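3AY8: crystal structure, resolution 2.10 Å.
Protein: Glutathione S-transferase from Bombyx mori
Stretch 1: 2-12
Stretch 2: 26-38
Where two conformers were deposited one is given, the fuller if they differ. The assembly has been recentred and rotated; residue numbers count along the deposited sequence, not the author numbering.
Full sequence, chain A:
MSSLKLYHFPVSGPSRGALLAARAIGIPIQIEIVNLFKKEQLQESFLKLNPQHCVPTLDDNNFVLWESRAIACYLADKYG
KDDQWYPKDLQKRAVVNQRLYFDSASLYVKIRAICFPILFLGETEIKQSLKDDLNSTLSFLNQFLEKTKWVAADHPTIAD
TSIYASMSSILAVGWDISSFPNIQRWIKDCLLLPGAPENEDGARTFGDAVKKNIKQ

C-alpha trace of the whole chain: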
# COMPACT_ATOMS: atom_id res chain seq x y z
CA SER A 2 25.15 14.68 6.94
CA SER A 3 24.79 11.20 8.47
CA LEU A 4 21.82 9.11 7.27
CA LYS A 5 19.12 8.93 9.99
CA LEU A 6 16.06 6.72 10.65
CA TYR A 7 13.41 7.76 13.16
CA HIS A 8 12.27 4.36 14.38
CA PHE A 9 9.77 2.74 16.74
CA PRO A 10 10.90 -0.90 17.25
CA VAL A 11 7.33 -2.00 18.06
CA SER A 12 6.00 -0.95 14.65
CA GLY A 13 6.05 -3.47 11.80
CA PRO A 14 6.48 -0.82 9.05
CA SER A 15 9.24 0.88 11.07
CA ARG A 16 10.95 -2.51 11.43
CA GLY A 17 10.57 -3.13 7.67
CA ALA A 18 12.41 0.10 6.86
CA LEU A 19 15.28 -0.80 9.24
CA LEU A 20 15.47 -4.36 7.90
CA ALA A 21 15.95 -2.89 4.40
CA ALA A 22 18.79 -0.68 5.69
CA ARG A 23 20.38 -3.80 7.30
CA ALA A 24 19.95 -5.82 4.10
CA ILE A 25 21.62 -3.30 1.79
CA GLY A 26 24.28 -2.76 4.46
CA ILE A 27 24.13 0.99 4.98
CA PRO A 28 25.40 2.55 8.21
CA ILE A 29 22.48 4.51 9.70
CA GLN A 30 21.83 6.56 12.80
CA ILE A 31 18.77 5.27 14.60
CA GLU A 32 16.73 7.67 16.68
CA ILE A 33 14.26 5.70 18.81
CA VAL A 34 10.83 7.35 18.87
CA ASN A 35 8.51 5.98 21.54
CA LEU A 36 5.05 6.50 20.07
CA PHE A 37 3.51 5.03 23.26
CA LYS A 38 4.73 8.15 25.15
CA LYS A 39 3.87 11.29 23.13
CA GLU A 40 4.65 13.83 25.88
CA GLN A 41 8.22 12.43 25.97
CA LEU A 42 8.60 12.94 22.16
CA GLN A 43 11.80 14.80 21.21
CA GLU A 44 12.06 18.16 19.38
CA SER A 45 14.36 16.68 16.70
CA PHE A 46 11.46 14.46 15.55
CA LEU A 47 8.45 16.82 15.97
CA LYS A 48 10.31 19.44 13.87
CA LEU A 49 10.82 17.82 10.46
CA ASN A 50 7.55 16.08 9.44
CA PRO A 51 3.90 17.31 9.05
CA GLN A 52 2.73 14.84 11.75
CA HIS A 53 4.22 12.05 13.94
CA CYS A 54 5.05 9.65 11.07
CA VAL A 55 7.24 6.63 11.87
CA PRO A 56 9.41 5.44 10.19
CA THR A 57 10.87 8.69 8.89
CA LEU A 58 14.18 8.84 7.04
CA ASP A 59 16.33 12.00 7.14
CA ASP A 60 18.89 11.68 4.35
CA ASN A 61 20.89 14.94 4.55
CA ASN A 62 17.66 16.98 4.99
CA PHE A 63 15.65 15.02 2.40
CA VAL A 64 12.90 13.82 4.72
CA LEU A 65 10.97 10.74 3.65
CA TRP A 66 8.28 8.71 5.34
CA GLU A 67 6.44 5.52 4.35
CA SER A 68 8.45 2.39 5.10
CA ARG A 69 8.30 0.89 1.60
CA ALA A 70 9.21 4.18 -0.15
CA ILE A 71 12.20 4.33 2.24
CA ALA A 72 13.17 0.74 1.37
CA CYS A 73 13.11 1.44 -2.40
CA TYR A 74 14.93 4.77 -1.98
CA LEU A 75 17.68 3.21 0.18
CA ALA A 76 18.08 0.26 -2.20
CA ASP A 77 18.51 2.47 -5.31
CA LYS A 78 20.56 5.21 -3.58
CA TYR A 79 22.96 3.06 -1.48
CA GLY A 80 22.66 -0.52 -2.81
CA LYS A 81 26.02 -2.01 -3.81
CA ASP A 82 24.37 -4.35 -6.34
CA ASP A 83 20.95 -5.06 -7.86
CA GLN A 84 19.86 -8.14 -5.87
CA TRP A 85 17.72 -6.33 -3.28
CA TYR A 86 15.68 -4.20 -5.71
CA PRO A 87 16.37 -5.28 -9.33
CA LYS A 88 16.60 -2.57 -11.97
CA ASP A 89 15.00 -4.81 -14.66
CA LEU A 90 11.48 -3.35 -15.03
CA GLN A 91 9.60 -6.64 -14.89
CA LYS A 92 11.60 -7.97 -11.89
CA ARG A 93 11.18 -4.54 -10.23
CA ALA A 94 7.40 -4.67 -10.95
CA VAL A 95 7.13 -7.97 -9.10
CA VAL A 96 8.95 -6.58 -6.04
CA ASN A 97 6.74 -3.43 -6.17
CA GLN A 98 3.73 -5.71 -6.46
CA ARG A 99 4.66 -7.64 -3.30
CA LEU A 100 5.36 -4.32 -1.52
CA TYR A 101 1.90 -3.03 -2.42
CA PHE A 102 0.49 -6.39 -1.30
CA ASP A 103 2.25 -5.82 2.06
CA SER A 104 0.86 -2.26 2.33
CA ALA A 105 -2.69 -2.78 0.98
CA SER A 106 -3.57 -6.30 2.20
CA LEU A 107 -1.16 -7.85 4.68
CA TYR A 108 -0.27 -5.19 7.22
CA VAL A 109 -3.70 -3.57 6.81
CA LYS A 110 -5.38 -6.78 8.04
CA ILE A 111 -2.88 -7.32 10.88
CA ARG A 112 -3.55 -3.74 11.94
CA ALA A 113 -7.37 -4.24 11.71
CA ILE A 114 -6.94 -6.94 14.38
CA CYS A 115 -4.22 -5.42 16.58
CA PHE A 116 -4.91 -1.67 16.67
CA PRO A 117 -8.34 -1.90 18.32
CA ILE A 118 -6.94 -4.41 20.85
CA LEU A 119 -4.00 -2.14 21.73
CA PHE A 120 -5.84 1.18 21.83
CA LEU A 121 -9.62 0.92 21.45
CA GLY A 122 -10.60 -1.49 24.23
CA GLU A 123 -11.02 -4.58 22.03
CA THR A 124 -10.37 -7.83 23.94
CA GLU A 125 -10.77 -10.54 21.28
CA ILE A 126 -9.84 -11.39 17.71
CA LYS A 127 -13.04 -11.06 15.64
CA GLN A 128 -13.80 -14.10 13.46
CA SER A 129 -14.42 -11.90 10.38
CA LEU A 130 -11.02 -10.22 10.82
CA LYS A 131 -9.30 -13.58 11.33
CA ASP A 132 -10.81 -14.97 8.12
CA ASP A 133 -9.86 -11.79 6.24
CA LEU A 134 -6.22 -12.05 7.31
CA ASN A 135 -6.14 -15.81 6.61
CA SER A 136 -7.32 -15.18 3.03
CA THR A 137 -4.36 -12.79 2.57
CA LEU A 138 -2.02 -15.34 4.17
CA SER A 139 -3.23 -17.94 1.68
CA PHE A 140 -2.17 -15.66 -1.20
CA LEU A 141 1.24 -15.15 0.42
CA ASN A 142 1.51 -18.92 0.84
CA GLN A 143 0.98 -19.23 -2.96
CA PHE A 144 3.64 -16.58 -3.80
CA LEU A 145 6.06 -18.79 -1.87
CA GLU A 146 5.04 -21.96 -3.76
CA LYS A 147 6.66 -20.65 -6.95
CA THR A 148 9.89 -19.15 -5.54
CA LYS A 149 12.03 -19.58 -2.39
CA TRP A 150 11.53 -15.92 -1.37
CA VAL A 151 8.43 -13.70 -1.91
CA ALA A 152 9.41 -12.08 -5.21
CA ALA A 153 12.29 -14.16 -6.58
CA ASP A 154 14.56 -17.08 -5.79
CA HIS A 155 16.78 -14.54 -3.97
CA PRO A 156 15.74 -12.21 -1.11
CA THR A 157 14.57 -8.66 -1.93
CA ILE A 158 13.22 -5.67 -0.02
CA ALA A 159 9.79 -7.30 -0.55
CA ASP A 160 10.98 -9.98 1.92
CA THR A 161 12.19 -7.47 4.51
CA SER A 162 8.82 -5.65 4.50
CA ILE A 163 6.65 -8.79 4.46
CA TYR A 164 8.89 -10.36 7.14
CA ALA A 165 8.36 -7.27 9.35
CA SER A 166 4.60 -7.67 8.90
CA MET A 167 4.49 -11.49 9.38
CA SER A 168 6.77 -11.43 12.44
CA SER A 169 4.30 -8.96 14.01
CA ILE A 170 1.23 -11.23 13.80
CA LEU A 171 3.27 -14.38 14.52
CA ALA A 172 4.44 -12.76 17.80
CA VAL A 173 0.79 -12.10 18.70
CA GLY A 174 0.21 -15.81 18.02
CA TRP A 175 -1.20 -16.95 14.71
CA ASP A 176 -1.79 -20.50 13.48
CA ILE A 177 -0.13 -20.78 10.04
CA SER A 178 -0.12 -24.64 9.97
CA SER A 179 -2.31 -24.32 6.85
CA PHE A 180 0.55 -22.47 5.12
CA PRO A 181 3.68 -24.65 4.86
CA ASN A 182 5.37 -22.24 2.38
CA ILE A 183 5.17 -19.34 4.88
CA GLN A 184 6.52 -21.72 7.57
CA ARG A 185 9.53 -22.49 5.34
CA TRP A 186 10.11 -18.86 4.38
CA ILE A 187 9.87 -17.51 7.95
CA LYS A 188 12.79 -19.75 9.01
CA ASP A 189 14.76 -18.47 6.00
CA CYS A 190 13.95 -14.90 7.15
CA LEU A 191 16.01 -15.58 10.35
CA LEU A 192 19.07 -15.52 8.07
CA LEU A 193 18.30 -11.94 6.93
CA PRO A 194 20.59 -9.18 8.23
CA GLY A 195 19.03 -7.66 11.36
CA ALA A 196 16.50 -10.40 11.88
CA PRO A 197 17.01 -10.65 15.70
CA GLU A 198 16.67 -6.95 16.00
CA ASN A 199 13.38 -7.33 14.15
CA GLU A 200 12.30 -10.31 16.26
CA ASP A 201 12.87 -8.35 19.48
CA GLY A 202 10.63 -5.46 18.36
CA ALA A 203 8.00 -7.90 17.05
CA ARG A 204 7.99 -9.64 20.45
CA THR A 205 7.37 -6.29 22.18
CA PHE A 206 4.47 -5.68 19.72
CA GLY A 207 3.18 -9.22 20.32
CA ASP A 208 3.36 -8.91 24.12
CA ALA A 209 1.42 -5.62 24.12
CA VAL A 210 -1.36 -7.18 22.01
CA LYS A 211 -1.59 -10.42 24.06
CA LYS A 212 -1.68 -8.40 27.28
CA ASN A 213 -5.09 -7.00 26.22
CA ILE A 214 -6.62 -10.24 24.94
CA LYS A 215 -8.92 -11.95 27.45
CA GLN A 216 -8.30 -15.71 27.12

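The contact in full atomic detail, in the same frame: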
# COMPACT_ATOMS: atom_id res chain seq x y z
N SER A 2 24.54 15.41 8.10
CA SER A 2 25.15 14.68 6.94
C SER A 2 24.92 13.17 7.04
O SER A 2 24.66 12.51 6.03
CB SER A 2 26.63 14.99 6.82
N SER A 3 25.02 12.63 8.25
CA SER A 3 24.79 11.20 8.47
C SER A 3 23.34 10.82 8.16
O SER A 3 22.42 11.57 8.44
CB SER A 3 25.13 10.85 9.92
OG SER A 3 25.19 9.44 10.09
N LEU A 4 23.15 9.65 7.56
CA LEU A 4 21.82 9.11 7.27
C LEU A 4 21.11 8.72 8.57
O LEU A 4 21.67 8.02 9.41
CB LEU A 4 21.98 7.91 6.33
CG LEU A 4 20.76 7.23 5.71
CD1 LEU A 4 20.05 8.13 4.71
CD2 LEU A 4 21.18 5.94 5.05
N LYS A 5 19.87 9.19 8.75
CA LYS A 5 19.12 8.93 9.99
C LYS A 5 17.72 8.31 9.79
O LYS A 5 16.96 8.73 8.91
CB LYS A 5 19.01 10.22 10.81
CG LYS A 5 18.38 10.04 12.18
CD LYS A 5 19.21 10.70 13.28
CE LYS A 5 18.98 12.21 13.38
NZ LYS A 5 19.48 12.75 14.70
N LEU A 6 17.40 7.31 10.61
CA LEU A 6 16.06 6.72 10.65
C LEU A 6 15.40 6.98 11.99
O LEU A 6 15.95 6.61 13.03
CB LEU A 6 16.12 5.22 10.36
CG LEU A 6 14.77 4.49 10.26
CD1 LEU A 6 14.04 4.86 8.98
CD2 LEU A 6 14.93 2.99 10.35
N TYR A 7 14.24 7.63 11.97
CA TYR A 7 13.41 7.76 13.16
C TYR A 7 12.51 6.52 13.25
O TYR A 7 11.69 6.28 12.36
CB TYR A 7 12.60 9.06 13.14
CG TYR A 7 13.50 10.29 13.19
CD1 TYR A 7 13.77 10.92 14.41
CD2 TYR A 7 14.11 10.78 12.04
CE1 TYR A 7 14.61 12.04 14.47
CE2 TYR A 7 14.94 11.90 12.08
CZ TYR A 7 15.19 12.52 13.30
OH TYR A 7 16.01 13.61 13.36
N HIS A 8 12.68 5.77 14.34
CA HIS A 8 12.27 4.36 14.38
C HIS A 8 11.55 4.03 15.68
O HIS A 8 11.98 4.44 16.77
CB HIS A 8 13.52 3.47 14.21
CG HIS A 8 13.25 2.00 14.27
ND1 HIS A 8 13.99 1.14 15.07
CD2 HIS A 8 12.35 1.22 13.61
CE1 HIS A 8 13.55 -0.09 14.90
NE2 HIS A 8 12.56 -0.07 14.03
N PHE A 9 10.46 3.28 15.57
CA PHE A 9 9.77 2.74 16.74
C PHE A 9 9.81 1.21 16.63
O PHE A 9 9.07 0.65 15.83
CB PHE A 9 8.32 3.27 16.79
CG PHE A 9 7.52 2.82 18.01
CD1 PHE A 9 8.12 2.67 19.26
CD2 PHE A 9 6.16 2.57 17.90
CE1 PHE A 9 7.37 2.29 20.39
CE2 PHE A 9 5.39 2.19 19.00
CZ PHE A 9 6.01 2.04 20.25
N PRO A 10 10.67 0.54 17.44
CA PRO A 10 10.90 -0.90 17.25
C PRO A 10 9.63 -1.75 17.31
O PRO A 10 9.60 -2.82 16.74
CB PRO A 10 11.85 -1.27 18.39
CG PRO A 10 12.58 0.01 18.69
CD PRO A 10 11.55 1.10 18.49
N VAL A 11 8.59 -1.26 17.96
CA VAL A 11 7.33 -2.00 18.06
C VAL A 11 6.59 -2.09 16.72
O VAL A 11 5.86 -3.07 16.47
CB VAL A 11 6.41 -1.36 19.13
CG1 VAL A 11 4.97 -1.88 19.05
CG2 VAL A 11 6.99 -1.59 20.53
N SER A 12 6.77 -1.08 15.88
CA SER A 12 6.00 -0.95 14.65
C SER A 12 6.55 -1.82 13.54
O SER A 12 7.73 -1.74 13.20
CB SER A 12 5.96 0.52 14.21
OG SER A 12 5.75 0.61 12.82
N GLY A 26 23.02 -2.93 3.74
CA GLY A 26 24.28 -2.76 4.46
C GLY A 26 24.73 -1.34 4.66
O GLY A 26 25.93 -1.08 4.72
N ILE A 27 23.79 -0.41 4.80
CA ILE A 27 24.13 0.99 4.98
C ILE A 27 24.24 1.34 6.46
O ILE A 27 23.36 0.97 7.26
CB ILE A 27 23.15 1.95 4.22
CG1 ILE A 27 23.73 3.37 4.11
CG2 ILE A 27 21.76 1.95 4.86
CD1 ILE A 27 24.84 3.52 3.07
N PRO A 28 25.33 2.04 6.84
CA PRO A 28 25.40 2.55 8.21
C PRO A 28 24.34 3.65 8.39
O PRO A 28 24.23 4.55 7.55
CB PRO A 28 26.81 3.14 8.28
CG PRO A 28 27.60 2.30 7.31
CD PRO A 28 26.63 2.14 6.16
N ILE A 29 23.56 3.56 9.46
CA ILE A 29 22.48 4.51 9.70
C ILE A 29 22.38 4.84 11.16
O ILE A 29 22.48 3.95 12.01
CB ILE A 29 21.07 3.94 9.38
CG1 ILE A 29 21.13 2.49 8.93
CG2 ILE A 29 20.30 4.88 8.46
CD1 ILE A 29 20.22 1.64 9.75
N GLN A 30 22.16 6.12 11.45
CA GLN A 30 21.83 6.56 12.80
C GLN A 30 20.37 6.20 13.06
O GLN A 30 19.51 6.40 12.19
CB GLN A 30 21.98 8.07 12.95
CG GLN A 30 23.39 8.56 13.23
CD GLN A 30 23.42 10.04 13.62
OE1 GLN A 30 22.58 10.51 14.39
NE2 GLN A 30 24.39 10.77 13.09
N ILE A 31 20.11 5.67 14.24
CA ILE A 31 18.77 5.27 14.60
C ILE A 31 18.33 6.06 15.81
O ILE A 31 18.91 5.93 16.90
CB ILE A 31 18.67 3.75 14.90
CG1 ILE A 31 19.08 2.92 13.67
CG2 ILE A 31 17.25 3.38 15.38
CD1 ILE A 31 19.23 1.46 13.95
N GLU A 32 17.34 6.92 15.59
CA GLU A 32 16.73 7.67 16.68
C GLU A 32 15.45 6.95 17.09
O GLU A 32 14.50 6.90 16.30
CB GLU A 32 16.42 9.09 16.22
CG GLU A 32 15.78 9.95 17.29
CD GLU A 32 16.78 10.81 18.02
OE1 GLU A 32 17.20 11.84 17.45
OE2 GLU A 32 17.16 10.45 19.15
N ILE A 33 15.42 6.41 18.30
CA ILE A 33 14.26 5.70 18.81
C ILE A 33 13.18 6.71 19.18
O ILE A 33 13.43 7.68 19.89
CB ILE A 33 14.62 4.79 20.03
CG1 ILE A 33 15.68 3.74 19.65
CG2 ILE A 33 13.36 4.13 20.61
CD1 ILE A 33 15.25 2.76 18.50
N VAL A 34 11.98 6.47 18.65
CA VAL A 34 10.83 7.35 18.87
C VAL A 34 9.76 6.50 19.53
O VAL A 34 9.16 5.64 18.88
CB VAL A 34 10.33 7.97 17.52
CG1 VAL A 34 9.11 8.87 17.74
CG2 VAL A 34 11.44 8.76 16.84
N ASN A 35 9.53 6.73 20.82
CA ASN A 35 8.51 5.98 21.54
C ASN A 35 7.13 6.60 21.30
O ASN A 35 6.75 7.57 21.96
CB ASN A 35 8.84 5.93 23.04
CG ASN A 35 7.88 5.05 23.82
OD1 ASN A 35 6.82 4.64 23.31
ND2 ASN A 35 8.23 4.74 25.06
N LEU A 36 6.39 6.02 20.36
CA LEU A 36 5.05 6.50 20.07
C LEU A 36 4.04 6.23 21.20
O LEU A 36 3.02 6.92 21.30
CB LEU A 36 4.54 5.96 18.72
CG LEU A 36 5.21 6.53 17.46
CD1 LEU A 36 4.44 6.09 16.23
CD2 LEU A 36 5.33 8.07 17.49
N PHE A 37 4.34 5.27 22.07
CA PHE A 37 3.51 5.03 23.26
C PHE A 37 3.54 6.20 24.27
O PHE A 37 2.61 6.34 25.07
CB PHE A 37 3.90 3.73 23.97
CG PHE A 37 3.46 2.48 23.24
CD1 PHE A 37 4.04 1.25 23.56
CD2 PHE A 37 2.49 2.53 22.24
CE1 PHE A 37 3.65 0.09 22.90
CE2 PHE A 37 2.10 1.37 21.58
CZ PHE A 37 2.68 0.14 21.91
N LYS A 38 4.59 7.02 24.23
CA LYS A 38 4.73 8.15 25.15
C LYS A 38 4.95 9.51 24.45
O LYS A 38 6.06 10.03 24.41
CB LYS A 38 5.79 7.87 26.22
CG LYS A 38 5.20 7.18 27.44
CD LYS A 38 6.16 6.22 28.12
CE LYS A 38 5.42 5.44 29.21
NZ LYS A 38 6.29 4.46 29.92

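Two neighbouring parallel strands illustrate how a backbone ladder sets the register and leaves side chains to specialise around it. In this glutathione S-transferase, strand 5-8 runs beside strand 30-33 with their N-to-C directions 24° apart. Because parallel strands cannot pair residue to residue through both amide and carbonyl, alternate residues bond across, each to the two residues that flank its register partner, as Gln30 does to Leu4 and Leu6 around Lys5. Thus Gln30 N donates to Leu4 O (2.8 Å) and Leu6 N to Gln30 O (2.8 Å); Glu32 N then donates to Leu6 O (2.9 Å), His8 N to Glu32 O (2.9 Å), and Val34 N to His8 O (2.8 Å). All five are short, with angles at hydrogen of 155° to 173°. Four of these five carbonyls, all but Leu4 O, also receive CA-H...O contacts, the shortest from Ile33 CA to His8 O at 3.3 Å.

Alternation sorts the side chains. Lys5, Tyr7, Gln30 and Glu32 share one face, where charge and aromatic packing coexist: Lys5 NZ lies 3.7 Å from Glu32 OE1, a long salt bridge, while the aliphatic part of Glu32 approaches the Tyr7 ring (Glu32 CG to Tyr7 CD1, 3.6 Å). Leu6, His8, Ile31 and Ile33 occupy the other face, where His8 CB lies 3.9 Å from Ile31 CG2.

Apolar contacts extend the interface beyond the ladder. At one end, Leu4 packs against Ile29 (Leu4 CG to Ile29 CG2, 3.6 Å) and Ile27. At the other, Phe9, which has the largest covered area here, meets two residues differently: Leu36 CB sits over its ring face, 4.2 Å from the centroid, whereas its edge points at the face of Phe37, with planes at 83° and centroids 5.2 Å apart. Weak hydrogen bonding of Phe37 N to Asn35 OD1 (2.8 Å) accompanies the turn that carries both partners.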